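Local coordinates for protein fructuronate-tagaturonate epimerase UxaE from Cohnella laeviribosi in complex with 1 glycerol (Cohnella laeviribosi, PDB 6IL9) that probably interconverts fructuronate and tagaturonate as a zinc-containing TIM-barrel epimerase, inverting one carbon centre of the sugar acid, at residues A[41-55]-A[61-75]. Residues are numbered along the deposited sequence; the frame is centred on the assembly and turned at random.
Sequences YLVAEGSGKLYDELR and GVKLCELSHENRLVL
K63 spends its ammonium on main-chain carbonyls at the end of helix 49-53: NZ donates to Y51 O (2.8 Å) and L54 O (2.7 Å), acceptors suited to a long, flexible donor. CG stands anti to the backbone N (chi1 -171°) and the chain bends at chi3, bringing CE over the face of the Y51 ring (CH-pi, 4.1 Å from its centroid); the Y51 hydroxyl bonds to E58. The N71 amide suits a backbone edge because it both accepts and donates: OD1 takes R55 N on a lone pair (2.9 Å, nearly straight), while ND2 gives one hydrogen to R55 O (3.0 Å) and the other to E66 O, both within the amide plane. A leucine here would probably leave R55 N, R55 O and E66 O without these partners and let the chain after helix 49-53 shift. One turn further along, branched V74 presses CG1 on L50 CD1 and L54 CD2 (3.9 Å each). Hydrogen-bonded pairs L42–C65 and A44–K63 join strands 39-45 and 62-66 in an antiparallel five-stranded sheet; helix 2-12 covers the V43 and L64 face and touches Y41, helix 49-53 lies across the other, and helix 69-78 packs against helix 135-149, where N71 meets Y144.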
# COMPACT_ATOMS: atom_id res chain seq x y z
N TYR A 41 17.94 17.93 3.59
CA TYR A 41 17.60 19.30 3.20
C TYR A 41 17.63 19.44 1.68
O TYR A 41 18.33 18.70 0.99
CB TYR A 41 18.58 20.34 3.77
CG TYR A 41 18.67 20.40 5.27
CD1 TYR A 41 17.82 21.21 6.01
CD2 TYR A 41 19.64 19.66 5.95
CE1 TYR A 41 17.92 21.27 7.39
CE2 TYR A 41 19.74 19.71 7.32
CZ TYR A 41 18.88 20.53 8.04
OH TYR A 41 18.99 20.57 9.41
N LEU A 42 16.88 20.43 1.18
CA LEU A 42 17.08 20.96 -0.16
C LEU A 42 18.06 22.13 -0.09
O LEU A 42 18.02 22.92 0.85
CB LEU A 42 15.77 21.46 -0.78
CG LEU A 42 14.58 20.56 -1.06
CD1 LEU A 42 13.50 21.40 -1.75
CD2 LEU A 42 15.01 19.39 -1.92
N VAL A 43 18.91 22.24 -1.11
CA VAL A 43 19.83 23.36 -1.27
C VAL A 43 19.57 23.97 -2.63
O VAL A 43 19.74 23.31 -3.66
CB VAL A 43 21.30 22.94 -1.14
CG1 VAL A 43 22.22 24.14 -1.33
CG2 VAL A 43 21.57 22.27 0.19
N ALA A 44 19.17 25.25 -2.65
CA ALA A 44 18.88 25.97 -3.88
C ALA A 44 19.92 27.06 -4.11
O ALA A 44 20.44 27.64 -3.16
CB ALA A 44 17.47 26.57 -3.83
N GLU A 45 20.22 27.32 -5.38
CA GLU A 45 21.18 28.36 -5.73
C GLU A 45 20.91 28.81 -7.16
O GLU A 45 20.58 28.00 -8.02
CB GLU A 45 22.62 27.86 -5.59
CG GLU A 45 23.68 28.95 -5.75
CD GLU A 45 25.07 28.43 -5.47
OE1 GLU A 45 25.95 29.24 -5.09
OE2 GLU A 45 25.30 27.20 -5.61
N GLY A 46 21.07 30.11 -7.41
CA GLY A 46 20.76 30.67 -8.71
C GLY A 46 19.43 31.40 -8.71
O GLY A 46 18.41 30.84 -8.32
N SER A 47 19.43 32.66 -9.14
CA SER A 47 18.22 33.47 -9.08
C SER A 47 17.14 32.88 -9.97
O SER A 47 17.42 32.37 -11.06
CB SER A 47 18.52 34.91 -9.49
OG SER A 47 17.36 35.71 -9.40
N GLY A 48 15.90 32.95 -9.51
CA GLY A 48 14.79 32.42 -10.27
C GLY A 48 13.57 32.23 -9.40
O GLY A 48 13.63 32.31 -8.18
N LYS A 49 12.44 31.98 -10.07
CA LYS A 49 11.18 31.81 -9.35
C LYS A 49 11.22 30.60 -8.43
O LYS A 49 10.58 30.60 -7.38
CB LYS A 49 10.01 31.69 -10.32
CG LYS A 49 9.58 33.02 -10.95
CD LYS A 49 8.29 32.86 -11.77
CE LYS A 49 8.43 31.78 -12.83
NZ LYS A 49 9.67 31.94 -13.64
N LEU A 50 11.95 29.55 -8.82
CA LEU A 50 12.09 28.40 -7.94
C LEU A 50 12.83 28.79 -6.66
O LEU A 50 12.38 28.48 -5.55
CB LEU A 50 12.81 27.26 -8.66
CG LEU A 50 13.17 26.04 -7.81
CD1 LEU A 50 11.94 25.51 -7.07
CD2 LEU A 50 13.80 24.95 -8.67
N TYR A 51 13.95 29.51 -6.80
CA TYR A 51 14.68 29.98 -5.62
C TYR A 51 13.79 30.84 -4.73
O TYR A 51 13.83 30.73 -3.49
CB TYR A 51 15.93 30.76 -6.04
CG TYR A 51 16.83 31.20 -4.90
CD1 TYR A 51 16.54 32.34 -4.14
CD2 TYR A 51 17.97 30.47 -4.57
CE1 TYR A 51 17.35 32.74 -3.10
CE2 TYR A 51 18.79 30.87 -3.52
CZ TYR A 51 18.48 32.00 -2.79
OH TYR A 51 19.30 32.39 -1.76
N ASP A 52 12.98 31.72 -5.33
CA ASP A 52 12.19 32.66 -4.54
C ASP A 52 11.08 31.96 -3.79
O ASP A 52 10.73 32.36 -2.67
CB ASP A 52 11.62 33.75 -5.45
CG ASP A 52 12.69 34.52 -6.19
OD1 ASP A 52 13.80 34.67 -5.64
OD2 ASP A 52 12.42 34.99 -7.31
N GLU A 53 10.49 30.92 -4.39
CA GLU A 53 9.31 30.28 -3.82
C GLU A 53 9.66 29.28 -2.72
O GLU A 53 8.87 29.09 -1.79
CB GLU A 53 8.50 29.61 -4.93
CG GLU A 53 7.82 30.61 -5.86
CD GLU A 53 7.41 30.01 -7.19
OE1 GLU A 53 7.32 28.77 -7.30
OE2 GLU A 53 7.18 30.80 -8.14
N LEU A 54 10.83 28.65 -2.81
CA LEU A 54 11.26 27.78 -1.72
C LEU A 54 11.46 28.59 -0.44
O LEU A 54 11.94 29.73 -0.47
CB LEU A 54 12.56 27.07 -2.10
CG LEU A 54 12.41 26.03 -3.22
CD1 LEU A 54 13.78 25.66 -3.78
CD2 LEU A 54 11.68 24.80 -2.68
N ARG A 55 11.08 27.99 0.68
CA ARG A 55 11.25 28.58 1.99
C ARG A 55 12.46 27.95 2.66
O ARG A 55 12.54 26.73 2.80
CB ARG A 55 9.99 28.39 2.85
CG ARG A 55 10.02 29.12 4.18
CD ARG A 55 8.62 29.57 4.59
NE ARG A 55 8.34 29.28 6.00
CZ ARG A 55 7.42 29.91 6.73
NH1 ARG A 55 7.24 29.58 8.00
NH2 ARG A 55 6.69 30.88 6.19
N GLY A 61 24.77 32.98 -1.71
CA GLY A 61 23.55 33.05 -2.49
C GLY A 61 22.87 31.70 -2.50
O GLY A 61 22.36 31.24 -3.53
N VAL A 62 22.86 31.04 -1.33
CA VAL A 62 22.44 29.65 -1.19
C VAL A 62 21.31 29.59 -0.17
O VAL A 62 21.41 30.21 0.90
CB VAL A 62 23.62 28.76 -0.77
CG1 VAL A 62 23.14 27.38 -0.41
CG2 VAL A 62 24.66 28.70 -1.87
N LYS A 63 20.26 28.84 -0.48
CA LYS A 63 19.11 28.69 0.40
C LYS A 63 19.03 27.24 0.86
O LYS A 63 19.01 26.33 0.04
CB LYS A 63 17.81 29.10 -0.31
CG LYS A 63 16.62 29.16 0.62
CD LYS A 63 15.33 29.55 -0.12
CE LYS A 63 15.33 31.03 -0.47
NZ LYS A 63 13.97 31.51 -0.84
N LEU A 64 19.01 27.05 2.18
CA LEU A 64 18.89 25.74 2.81
C LEU A 64 17.46 25.54 3.29
O LEU A 64 16.96 26.31 4.11
CB LEU A 64 19.85 25.63 3.99
CG LEU A 64 19.87 24.29 4.73
CD1 LEU A 64 20.53 23.26 3.84
CD2 LEU A 64 20.61 24.43 6.05
N CYS A 65 16.80 24.49 2.79
CA CYS A 65 15.36 24.32 2.97
C CYS A 65 15.05 22.97 3.59
O CYS A 65 15.61 21.95 3.20
CB CYS A 65 14.60 24.42 1.64
SG CYS A 65 15.11 25.78 0.58
N GLU A 66 14.12 22.99 4.55
CA GLU A 66 13.61 21.76 5.12
C GLU A 66 12.70 21.05 4.12
O GLU A 66 12.12 21.66 3.23
CB GLU A 66 12.82 22.06 6.39
CG GLU A 66 13.60 22.86 7.41
CD GLU A 66 14.26 21.97 8.44
OE1 GLU A 66 14.22 20.73 8.25
OE2 GLU A 66 14.80 22.51 9.42
N LEU A 67 12.58 19.73 4.29
CA LEU A 67 11.70 18.93 3.44
C LEU A 67 10.25 19.06 3.92
O LEU A 67 9.61 18.10 4.35
CB LEU A 67 12.14 17.47 3.44
CG LEU A 67 13.08 17.02 2.32
CD1 LEU A 67 14.25 17.97 2.15
CD2 LEU A 67 13.56 15.60 2.54
N SER A 68 9.73 20.29 3.83
CA SER A 68 8.41 20.60 4.34
C SER A 68 7.33 20.33 3.29
O SER A 68 7.60 20.17 2.10
CB SER A 68 8.34 22.07 4.77
OG SER A 68 8.67 22.90 3.67
N HIS A 69 6.08 20.28 3.76
CA HIS A 69 4.97 20.13 2.83
C HIS A 69 4.92 21.30 1.85
O HIS A 69 4.75 21.10 0.65
CB HIS A 69 3.65 20.01 3.59
CG HIS A 69 2.46 19.96 2.69
ND1 HIS A 69 2.28 18.95 1.76
CD2 HIS A 69 1.41 20.80 2.54
CE1 HIS A 69 1.16 19.17 1.09
NE2 HIS A 69 0.62 20.29 1.54
N GLU A 70 5.09 22.53 2.35
CA GLU A 70 4.98 23.68 1.46
C GLU A 70 6.06 23.66 0.39
O GLU A 70 5.79 24.00 -0.77
CB GLU A 70 5.03 24.98 2.27
CG GLU A 70 3.72 25.32 2.99
CD GLU A 70 2.51 25.44 2.06
OE1 GLU A 70 2.65 25.96 0.93
OE2 GLU A 70 1.40 25.01 2.46
N ASN A 71 7.28 23.24 0.74
CA ASN A 71 8.33 23.15 -0.26
C ASN A 71 8.08 22.01 -1.24
O ASN A 71 8.52 22.07 -2.39
CB ASN A 71 9.69 23.01 0.41
CG ASN A 71 10.23 24.34 0.91
OD1 ASN A 71 9.83 25.41 0.43
ND2 ASN A 71 11.14 24.29 1.88
N ARG A 72 7.37 20.96 -0.80
CA ARG A 72 6.99 19.91 -1.74
C ARG A 72 6.03 20.45 -2.79
O ARG A 72 6.12 20.09 -3.97
CB ARG A 72 6.36 18.73 -1.00
CG ARG A 72 6.19 17.49 -1.86
CD ARG A 72 4.78 17.42 -2.49
NE ARG A 72 3.78 17.04 -1.50
CZ ARG A 72 2.50 16.82 -1.76
NH1 ARG A 72 2.04 16.95 -3.00
NH2 ARG A 72 1.68 16.47 -0.78
N LEU A 73 5.11 21.33 -2.39
CA LEU A 73 4.18 21.90 -3.36
C LEU A 73 4.92 22.78 -4.35
O LEU A 73 4.59 22.81 -5.54
CB LEU A 73 3.08 22.68 -2.64
CG LEU A 73 2.26 21.86 -1.64
CD1 LEU A 73 1.25 22.73 -0.90
CD2 LEU A 73 1.55 20.73 -2.36
N VAL A 74 5.95 23.49 -3.89
CA VAL A 74 6.79 24.26 -4.80
C VAL A 74 7.49 23.34 -5.80
O VAL A 74 7.52 23.61 -7.01
CB VAL A 74 7.80 25.11 -4.01
CG1 VAL A 74 8.68 25.89 -4.96
CG2 VAL A 74 7.07 26.01 -3.03
N LEU A 75 8.06 22.23 -5.31
CA LEU A 75 8.69 21.29 -6.23
C LEU A 75 7.68 20.73 -7.22
O LEU A 75 8.00 20.54 -8.40
CB LEU A 75 9.37 20.16 -5.46
CG LEU A 75 10.62 20.47 -4.63
CD1 LEU A 75 11.27 19.16 -4.18
CD2 LEU A 75 11.62 21.30 -5.41
O HOH W 1 16.76 21.78 10.87
O HOH W 2 12.73 25.45 5.23